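Local coordinates for protein thermophilic dibenzothiophene desulfurization enzyme C (Paenibacillus sp. A11-2, PDB 5XDC) that probably oxidises dibenzothiophene to its sulfoxide and sulfone, using reduced FMN and molecular oxygen, as a tetrameric flavin monooxygenase of the DszC family, at residues Ala21-Leu24 and Ala25-Arg29; Ala44-Asp47 and Ala48-Ser52; Thr72-Glu75 and Ala76-Glu79. All coordinates share one frame; numbering follows the deposited sequence.

Contact 1: residues Ala21-Leu24 and Ala25-Arg29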
ATOM      1  N   ALA B  21       2.104 -27.280  23.725  1.00 19.90           N
ATOM      2  CA  ALA B  21       2.406 -25.875  23.452  1.00 19.79           C
ATOM      3  C   ALA B  21       1.148 -25.016  23.529  1.00 17.62           C
ATOM      4  O   ALA B  21       1.173 -23.899  24.068  1.00 17.58           O
ATOM      5  CB  ALA B  21       3.070 -25.742  22.079  1.00 21.19           C
ATOM      6  N   THR B  22       0.033 -25.526  22.999  1.00 20.10           N
ATOM      7  CA  THR B  22      -1.227 -24.795  23.054  1.00 19.40           C
ATOM      8  C   THR B  22      -1.648 -24.543  24.493  1.00 20.99           C
ATOM      9  O   THR B  22      -2.093 -23.438  24.833  1.00 20.05           O
ATOM     10  CB  THR B  22      -2.310 -25.564  22.289  1.00 22.81           C
ATOM     11  OG1 THR B  22      -2.008 -25.546  20.892  1.00 23.29           O
ATOM     12  CG2 THR B  22      -3.689 -24.948  22.490  1.00 31.42           C
ATOM     13  N   GLU B  23      -1.517 -25.556  25.355  0.53 19.50           N
ATOM     14  CA  GLU B  23      -1.875 -25.375  26.757  0.53 21.53           C
ATOM     15  C   GLU B  23      -0.936 -24.391  27.439  0.53 17.77           C
ATOM     16  O   GLU B  23      -1.384 -23.543  28.218  0.53 20.31           O
ATOM     17  CB  GLU B  23      -1.868 -26.721  27.487  0.53 25.01           C
ATOM     18  CG  GLU B  23      -2.296 -26.629  28.950  0.53 19.79           C
ATOM     19  CD  GLU B  23      -3.599 -25.873  29.147  0.53 32.62           C
ATOM     20  OE1 GLU B  23      -3.594 -24.830  29.844  0.53 29.59           O
ATOM     21  OE2 GLU B  23      -4.627 -26.318  28.598  0.53 35.41           O
ATOM     22  N   LEU B  24       0.368 -24.476  27.158  1.00 18.89           N
ATOM     23  CA  LEU B  24       1.300 -23.483  27.695  1.00 17.64           C
ATOM     24  C   LEU B  24       0.875 -22.070  27.288  1.00 18.77           C
ATOM     25  O   LEU B  24       0.791 -21.165  28.128  1.00 18.40           O
ATOM     26  CB  LEU B  24       2.722 -23.771  27.215  1.00 19.85           C
ATOM     27  CG  LEU B  24       3.480 -24.904  27.909  1.00 17.35           C
ATOM     28  CD1 LEU B  24       4.717 -25.230  27.113  1.00 19.35           C
ATOM     29  CD2 LEU B  24       3.851 -24.523  29.323  1.00 25.65           C
ATOM     30  N   ALA B  25       0.586 -21.875  25.999  1.00 20.11           N
ATOM     31  CA  ALA B  25       0.193 -20.560  25.494  1.00 17.82           C
ATOM     32  C   ALA B  25      -1.076 -20.053  26.174  1.00 18.87           C
ATOM     33  O   ALA B  25      -1.191 -18.863  26.499  1.00 17.50           O
ATOM     34  CB  ALA B  25      -0.001 -20.644  23.983  1.00 18.33           C
ATOM     35  N   LYS B  26      -2.047 -20.942  26.381  1.00 18.23           N
ATOM     36  CA  LYS B  26      -3.248 -20.605  27.136  1.00 20.71           C
ATOM     37  C   LYS B  26      -2.904 -20.005  28.496  1.00 21.37           C
ATOM     38  O   LYS B  26      -3.436 -18.959  28.881  1.00 20.83           O
ATOM     39  CB  LYS B  26      -4.093 -21.871  27.294  1.00 22.39           C
ATOM     40  CG  LYS B  26      -5.556 -21.658  27.624  1.00 39.10           C
ATOM     41  CD  LYS B  26      -6.406 -22.908  27.312  1.00 42.80           C
ATOM     42  CE  LYS B  26      -6.173 -23.407  25.871  1.00 49.86           C
ATOM     43  NZ  LYS B  26      -7.276 -24.226  25.283  1.00 63.13           N
ATOM     44  N   THR B  27      -2.016 -20.659  29.248  1.00 21.20           N
ATOM     45  CA  THR B  27      -1.664 -20.135  30.562  1.00 18.23           C
ATOM     46  C   THR B  27      -0.932 -18.803  30.444  1.00 21.38           C
ATOM     47  O   THR B  27      -1.147 -17.897  31.256  1.00 19.25           O
ATOM     48  CB  THR B  27      -0.823 -21.151  31.343  1.00 22.71           C
ATOM     49  OG1 THR B  27       0.486 -21.275  30.773  1.00 30.68           O
ATOM     50  CG2 THR B  27      -1.490 -22.521  31.349  1.00 20.58           C
ATOM     51  N   PHE B  28      -0.092 -18.649  29.418  1.00 18.72           N
ATOM     52  CA  PHE B  28       0.678 -17.416  29.291  1.00 16.34           C
ATOM     53  C   PHE B  28      -0.229 -16.220  28.995  1.00 16.90           C
ATOM     54  O   PHE B  28       0.052 -15.103  29.456  1.00 17.42           O
ATOM     55  CB  PHE B  28       1.739 -17.557  28.187  1.00 16.52           C
ATOM     56  CG  PHE B  28       2.802 -18.614  28.451  1.00 16.87           C
ATOM     57  CD1 PHE B  28       3.057 -19.093  29.737  1.00 18.80           C
ATOM     58  CD2 PHE B  28       3.563 -19.109  27.404  1.00 21.84           C
ATOM     59  CE1 PHE B  28       4.030 -20.051  29.954  1.00 17.03           C
ATOM     60  CE2 PHE B  28       4.541 -20.073  27.619  1.00 25.48           C
ATOM     61  CZ  PHE B  28       4.775 -20.542  28.898  1.00 23.90           C
ATOM     62  N   ARG B  29      -1.312 -16.425  28.232  1.00 20.75           N
ATOM     63  CA  ARG B  29      -2.206 -15.310  27.897  1.00 18.86           C
ATOM     64  C   ARG B  29      -2.837 -14.691  29.137  1.00 22.06           C
ATOM     65  O   ARG B  29      -3.178 -13.500  29.127  1.00 22.90           O
ATOM     66  CB  ARG B  29      -3.320 -15.757  26.953  1.00 21.74           C
ATOM     67  CG  ARG B  29      -2.862 -16.047  25.569  1.00 31.52           C
ATOM     68  CD  ARG B  29      -4.020 -16.184  24.562  1.00 38.33           C
ATOM     69  NE  ARG B  29      -3.478 -16.662  23.291  1.00 31.28           N
ATOM     70  CZ  ARG B  29      -3.375 -17.941  22.941  1.00 35.09           C
ATOM     71  NH1 ARG B  29      -3.822 -18.899  23.747  1.00 27.29           N
ATOM     72  NH2 ARG B  29      -2.829 -18.264  21.773  1.00 29.76           N
TER
HETATM   73  O   HOH W   1      -3.456 -21.585  23.129  1.00 29.30           O
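Leu-24 and Phe-28, one helical turn apart, lie side by side and point the same way. Leu-24 meets the ring rim at two points, CB at Phe-28 CE2 and CD2 at Phe-28 CZ, both 4.1 Å. Nearer the backbone the ring is turned over the carbonyl of Leu-24, whose oxygen sits 3.3 Å above the ring plane, displaced toward the rim. With chi1 at -63°, CG of Phe-28 stands opposite its own carbonyl carbon, and this swings the ring back over the preceding turn. The same oxygen is gripped by two donors. Phe-28 N reaches Leu-24 O at 3.0 Å in the carbonyl plane, the ordinary helical bond, while Thr-27 OG1 donates to it at 2.7 Å, meeting the C=O at 131°. Thr-27 can fold its hydroxyl back because OG1 lies between its own N and carbonyl carbon (chi1 70°), the familiar i to i-3 bond of a helical threonine. All this belongs to helix 16-38 in the all-helical N-terminal domain of the acyl-CoA dehydrogenase fold, where Leu-24 and Phe-28 face helix 43-52 and Ala-21 and Ala-25 face helix 70-83. On the exposed side Glu-23, in one of its two conformers, bends at chi2 and crosses Thr-27 at about a right angle, bringing Glu-23 OE1 to 3.5 Å from the methyl Thr-27 CG2. In that conformer Lys-26 passes the carboxylate obliquely, but its NZ stays 4.7 Å from Glu-23 OE2, too far for a salt bridge, so any attraction is probably weak. A water spans two turns, donating to Thr-22 O and accepting from Arg-29 NH1 at 2.8 Å, in the guanidinium plane at its edge.

Contact 2: residues Ala44-Asp47 and Ala48-Ser52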
ATOM      1  N   ALA B  44       8.965 -18.063  36.176  1.00 15.56           N
ATOM      2  CA  ALA B  44       7.937 -19.085  36.359  1.00 19.79           C
ATOM      3  C   ALA B  44       7.548 -19.707  35.030  1.00 23.31           C
ATOM      4  O   ALA B  44       7.382 -20.930  34.924  1.00 20.02           O
ATOM      5  CB  ALA B  44       6.707 -18.487  37.030  1.00 20.98           C
ATOM      6  N   GLU B  45       7.414 -18.872  34.002  1.00 17.63           N
ATOM      7  CA  GLU B  45       6.990 -19.347  32.697  1.00 17.38           C
ATOM      8  C   GLU B  45       8.102 -20.139  32.021  1.00 15.79           C
ATOM      9  O   GLU B  45       7.836 -21.144  31.351  1.00 15.38           O
ATOM     10  CB  GLU B  45       6.556 -18.150  31.846  1.00 17.34           C
ATOM     11  CG  GLU B  45       5.256 -17.502  32.300  1.00 18.91           C
ATOM     12  CD  GLU B  45       5.381 -16.705  33.591  1.00 18.98           C
ATOM     13  OE1 GLU B  45       6.470 -16.141  33.861  1.00 18.94           O
ATOM     14  OE2 GLU B  45       4.366 -16.632  34.330  1.00 20.17           O
ATOM     15  N   ARG B  46       9.352 -19.699  32.182  1.00 15.03           N
ATOM     16  CA  ARG B  46      10.476 -20.481  31.691  1.00 13.79           C
ATOM     17  C   ARG B  46      10.502 -21.858  32.354  1.00 19.13           C
ATOM     18  O   ARG B  46      10.767 -22.865  31.693  1.00 16.10           O
ATOM     19  CB  ARG B  46      11.788 -19.726  31.926  1.00 16.50           C
ATOM     20  CG  ARG B  46      11.954 -18.474  31.039  1.00 16.86           C
ATOM     21  CD  ARG B  46      13.185 -17.677  31.424  1.00 17.68           C
ATOM     22  NE  ARG B  46      14.396 -18.486  31.316  1.00 16.21           N
ATOM     23  CZ  ARG B  46      15.104 -18.651  30.198  1.00 14.80           C
ATOM     24  NH1 ARG B  46      14.743 -18.033  29.076  1.00 17.82           N
ATOM     25  NH2 ARG B  46      16.169 -19.430  30.186  1.00 17.17           N
ATOM     26  N   ASP B  47      10.195 -21.926  33.651  1.00 18.48           N
ATOM     27  CA  ASP B  47      10.169 -23.229  34.320  1.00 18.10           C
ATOM     28  C   ASP B  47       8.998 -24.085  33.835  1.00 17.64           C
ATOM     29  O   ASP B  47       9.125 -25.309  33.718  1.00 18.48           O
ATOM     30  CB  ASP B  47      10.113 -23.051  35.840  1.00 17.44           C
ATOM     31  CG  ASP B  47      11.444 -22.595  36.439  1.00 18.50           C
ATOM     32  OD1 ASP B  47      12.490 -22.666  35.759  1.00 18.57           O
ATOM     33  OD2 ASP B  47      11.445 -22.175  37.626  1.00 23.34           O
ATOM     34  N   ALA B  48       7.852 -23.474  33.531  1.00 15.15           N
ATOM     35  CA  ALA B  48       6.764 -24.243  32.933  1.00 18.50           C
ATOM     36  C   ALA B  48       7.191 -24.845  31.600  1.00 17.27           C
ATOM     37  O   ALA B  48       6.837 -25.986  31.282  1.00 17.33           O
ATOM     38  CB  ALA B  48       5.524 -23.370  32.753  1.00 18.93           C
ATOM     39  N   ILE B  49       7.947 -24.093  30.798  1.00 17.81           N
ATOM     40  CA  ILE B  49       8.461 -24.645  29.550  1.00 15.05           C
ATOM     41  C   ILE B  49       9.425 -25.792  29.839  1.00 16.38           C
ATOM     42  O   ILE B  49       9.425 -26.818  29.143  1.00 16.94           O
ATOM     43  CB  ILE B  49       9.113 -23.528  28.706  1.00 14.33           C
ATOM     44  CG1 ILE B  49       8.028 -22.558  28.228  1.00 15.00           C
ATOM     45  CG2 ILE B  49       9.891 -24.124  27.538  1.00 18.28           C
ATOM     46  CD1 ILE B  49       8.575 -21.331  27.514  1.00 17.34           C
ATOM     47  N   ARG B  50      10.259 -25.638  30.873  1.00 17.68           N
ATOM     48  CA  ARG B  50      11.174 -26.704  31.259  1.00 15.29           C
ATOM     49  C   ARG B  50      10.415 -27.983  31.604  1.00 15.31           C
ATOM     50  O   ARG B  50      10.771 -29.069  31.135  1.00 18.33           O
ATOM     51  CB  ARG B  50      12.025 -26.258  32.448  1.00 14.80           C
ATOM     52  CG  ARG B  50      13.175 -25.330  32.112  1.00 16.86           C
ATOM     53  CD  ARG B  50      14.088 -25.138  33.334  1.00 18.29           C
ATOM     54  NE  ARG B  50      15.271 -24.342  33.015  1.00 16.41           N
ATOM     55  CZ  ARG B  50      15.369 -23.009  33.140  1.00 14.49           C
ATOM     56  NH1 ARG B  50      14.346 -22.290  33.580  1.00 16.52           N
ATOM     57  NH2 ARG B  50      16.490 -22.392  32.806  1.00 17.88           N
ATOM     58  N   ARG B  51       9.358 -27.865  32.414  1.00 17.89           N
ATOM     59  CA  ARG B  51       8.590 -29.039  32.842  1.00 18.34           C
ATOM     60  C   ARG B  51       7.848 -29.696  31.685  1.00 23.93           C
ATOM     61  O   ARG B  51       7.548 -30.892  31.754  1.00 21.72           O
ATOM     62  CB  ARG B  51       7.590 -28.654  33.936  1.00 20.36           C
ATOM     63  CG  ARG B  51       8.221 -28.223  35.247  1.00 29.44           C
ATOM     64  CD  ARG B  51       7.186 -28.085  36.357  1.00 32.15           C
ATOM     65  NE  ARG B  51       6.115 -27.137  36.055  1.00 35.09           N
ATOM     66  CZ  ARG B  51       6.156 -25.835  36.325  1.00 30.00           C
ATOM     67  NH1 ARG B  51       7.230 -25.293  36.881  1.00 28.93           N
ATOM     68  NH2 ARG B  51       5.117 -25.068  36.026  1.00 31.83           N
ATOM     69  N   SER B  52       7.577 -28.947  30.614  1.00 19.48           N
ATOM     70  CA  SER B  52       6.759 -29.442  29.514  1.00 19.09           C
ATOM     71  C   SER B  52       7.485 -30.464  28.657  1.00 16.37           C
ATOM     72  O   SER B  52       6.829 -31.238  27.948  1.00 17.45           O
ATOM     73  CB  SER B  52       6.325 -28.271  28.637  1.00 18.08           C
ATOM     74  OG  SER B  52       7.383 -27.895  27.778  1.00 17.85           O
TER
HETATM   75  O   HOH W   2       6.528 -22.440  36.909  1.00 30.00           O
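Asp-47 and Arg-50 form an i to i+3 salt bridge, Asp-47 OD1 to Arg-50 NH1 at 2.9 Å, but the hydrogen bond within it is weak, bent to 126° at the proton. The carboxylate and guanidinium planes stand 62° apart, and the carboxylate oxygen approaches the guanidinium obliquely. Arg-50 runs extended from CG to NE, whereas Arg-46 bends at chi3 (59°); their NH2 atoms come to 4.0 Å with the planes steeply inclined. Acidic partners probably offset this closeness of like charge: Asp-164 pairs with both arginines and Asp-166 with Arg-50. Lys-43 is a second salt-bridge partner of Asp-47 OD1. Arg-46 also makes a cation-pi contact with Phe-123. Arg-51, bent in the opposite sense at chi3, folds back over its own helix, and Asp-47 O lies 3.6 Å above the plane of its guanidinium, toward the rim. A water in the plane of that group, at its edge, accepts from Arg-51 NH1 and donates to Ala-44 O at 2.6 Å. The arrangement is that of an amphipathic helix, 43-52: charged Asp-47, Arg-50 and Arg-51 on one side, and Ile-49 packing against helix 16-38 and Phe-91 of helix 85-104 in the N-terminal helical domain of the acyl-CoA dehydrogenase fold.

Contact 3: residues Thr72-Glu75 and Ala76-Glu79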
ATOM      1  N   THR B  72       7.021 -29.177  13.531  1.00 16.92           N
ATOM      2  CA  THR B  72       6.405 -29.123  14.851  1.00 13.96           C
ATOM      3  C   THR B  72       6.977 -27.983  15.690  1.00 13.66           C
ATOM      4  O   THR B  72       6.232 -27.264  16.369  1.00 17.36           O
ATOM      5  CB  THR B  72       6.603 -30.465  15.559  1.00 18.81           C
ATOM      6  OG1 THR B  72       5.931 -31.478  14.796  1.00 20.68           O
ATOM      7  CG2 THR B  72       6.034 -30.432  16.957  1.00 19.03           C
ATOM      8  N   VAL B  73       8.301 -27.843  15.697  1.00 15.36           N
ATOM      9  CA  VAL B  73       8.947 -26.757  16.432  1.00 14.95           C
ATOM     10  C   VAL B  73       8.405 -25.406  15.969  1.00 12.29           C
ATOM     11  O   VAL B  73       8.009 -24.567  16.784  1.00 13.69           O
ATOM     12  CB  VAL B  73      10.472 -26.832  16.252  1.00 16.95           C
ATOM     13  CG1 VAL B  73      11.144 -25.610  16.862  1.00 14.75           C
ATOM     14  CG2 VAL B  73      11.032 -28.123  16.872  1.00 18.05           C
ATOM     15  N   TYR B  74       8.400 -25.177  14.660  1.00 14.98           N
ATOM     16  CA  TYR B  74       7.947 -23.891  14.137  1.00 12.25           C
ATOM     17  C   TYR B  74       6.495 -23.610  14.520  1.00 13.27           C
ATOM     18  O   TYR B  74       6.149 -22.477  14.882  1.00 15.04           O
ATOM     19  CB  TYR B  74       8.135 -23.853  12.620  1.00 13.57           C
ATOM     20  CG  TYR B  74       9.565 -23.675  12.162  1.00 12.69           C
ATOM     21  CD1 TYR B  74      10.296 -22.543  12.526  1.00 14.10           C
ATOM     22  CD2 TYR B  74      10.190 -24.620  11.349  1.00 12.86           C
ATOM     23  CE1 TYR B  74      11.606 -22.362  12.106  1.00 13.06           C
ATOM     24  CE2 TYR B  74      11.486 -24.442  10.904  1.00 11.91           C
ATOM     25  CZ  TYR B  74      12.197 -23.312  11.285  1.00 11.75           C
ATOM     26  OH  TYR B  74      13.483 -23.141  10.858  1.00 13.54           O
ATOM     27  N   GLU B  75       5.618 -24.618  14.422  1.00 15.26           N
ATOM     28  CA  GLU B  75       4.221 -24.408  14.788  1.00 15.72           C
ATOM     29  C   GLU B  75       4.097 -24.070  16.267  1.00 13.19           C
ATOM     30  O   GLU B  75       3.302 -23.200  16.654  1.00 14.89           O
ATOM     31  CB  GLU B  75       3.399 -25.650  14.422  1.00 19.23           C
ATOM     32  CG  GLU B  75       1.915 -25.499  14.710  1.00 32.60           C
ATOM     33  CD  GLU B  75       1.044 -26.593  14.082  1.00 44.63           C
ATOM     34  OE1 GLU B  75      -0.172 -26.596  14.365  1.00 50.79           O
ATOM     35  OE2 GLU B  75       1.559 -27.441  13.315  1.00 37.79           O
ATOM     36  N   ALA B  76       4.891 -24.742  17.111  1.00 12.75           N
ATOM     37  CA  ALA B  76       4.862 -24.472  18.544  1.00 12.30           C
ATOM     38  C   ALA B  76       5.372 -23.066  18.844  1.00 11.92           C
ATOM     39  O   ALA B  76       4.833 -22.381  19.719  1.00 14.73           O
ATOM     40  CB  ALA B  76       5.695 -25.509  19.300  1.00 14.32           C
ATOM     41  N   ILE B  77       6.415 -22.630  18.137  1.00 13.73           N
ATOM     42  CA  ILE B  77       6.929 -21.267  18.311  1.00 13.68           C
ATOM     43  C   ILE B  77       5.835 -20.253  18.011  1.00 13.51           C
ATOM     44  O   ILE B  77       5.610 -19.306  18.776  1.00 14.13           O
ATOM     45  CB  ILE B  77       8.156 -21.038  17.409  1.00 12.04           C
ATOM     46  CG1 ILE B  77       9.371 -21.835  17.903  1.00 12.58           C
ATOM     47  CG2 ILE B  77       8.522 -19.553  17.346  1.00 14.55           C
ATOM     48  CD1 ILE B  77      10.490 -21.950  16.902  1.00 14.42           C
ATOM     49  N   ALA B  78       5.175 -20.406  16.863  1.00 13.48           N
ATOM     50  CA  ALA B  78       4.117 -19.467  16.487  1.00 13.92           C
ATOM     51  C   ALA B  78       2.982 -19.482  17.501  1.00 15.07           C
ATOM     52  O   ALA B  78       2.426 -18.430  17.846  1.00 14.42           O
ATOM     53  CB  ALA B  78       3.598 -19.786  15.082  1.00 14.22           C
ATOM     54  N   GLU B  79       2.625 -20.663  18.002  1.00 13.73           N
ATOM     55  CA  GLU B  79       1.519 -20.744  18.950  1.00 14.02           C
ATOM     56  C   GLU B  79       1.869 -20.015  20.239  1.00 16.47           C
ATOM     57  O   GLU B  79       1.077 -19.218  20.758  1.00 15.59           O
ATOM     58  CB  GLU B  79       1.178 -22.210  19.223  1.00 17.16           C
ATOM     59  CG  GLU B  79       0.105 -22.427  20.278  1.00 17.01           C
ATOM     60  CD  GLU B  79      -1.240 -21.832  19.902  1.00 22.44           C
ATOM     61  OE1 GLU B  79      -1.994 -21.433  20.817  1.00 26.68           O
ATOM     62  OE2 GLU B  79      -1.535 -21.727  18.694  1.00 23.43           O
TER
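Ala-76 begins the second half of this two-turn stretch of helix 70-83, its N bonded to Thr-72 O at 3.0 Å. This small residue faces Ala-21 of helix 16-38 and also touches Phe-91 of helix 85-104. Ile-77 carries the main side-chain contact. Its N points to Val-73 O almost in line with the C=O, and Ile-77 CG1 lies over the same oxygen at 3.3 Å. Since CG1 is opposite the carbonyl carbon (chi1 -70°) and the chain then runs straight on, the terminal methyl is carried back along the helix, and Ile-77 CD1 meets Val-73 CG1 at 3.7 Å as the two side chains cross. Val-73 offers this branch because its CG1 is turned beside its own carbonyl carbon (chi1 173°). Ile-77 CD1 also comes within 4.4 Å of Tyr-74 CD1, an oblique approach to a ring that stacks on His-257 while its hydroxyl bonds to Ile-250 O. An alanine in place of Ile-77 would probably open a gap beside Val-73 CG1 and weaken the packing on Ile-254 and Leu-258 of helix 247-276. Ala-78 N follows with a straight bond to Tyr-74 O, at 169°. Glu-79 ends the walk, its N bonded to Glu-75 O at 3.0 Å; Glu-75 OE1 and Glu-79 OE2 stay 6.7 Å apart, and Glu-79 OE1 has a long, weak ion pair with Arg-29. The chemistry is therefore divided: the packing of Val-73, Tyr-74 and Ile-77 is apolar and buried, and the acidic groups add no direct bond between the halves, which the i to i+4 backbone bonds hold together.

The three contacts come in series along the chain, each within a single helix: contact 1 on helix 16-38, contact 2 on 43-52 and contact 3 on 70-83, all in the N-terminal acyl-CoA dehydrogenase-like domain. Contact 1 lies against both others, its centre 11 Å from that of contact 2 and 12 Å from that of contact 3. Phe-28 packs on Glu-45 and Ile-49, while Ala-21 meets Ala-76. Contacts 2 and 3 do not touch, their nearest atoms about 9 Å apart. Helix 16-38 thus joins the other two helices, and the side chains of Arg-46 and Ile-77 each come to about 8 Å from that of Tyr-93, an FMN-site residue, the cofactor being absent from this chain.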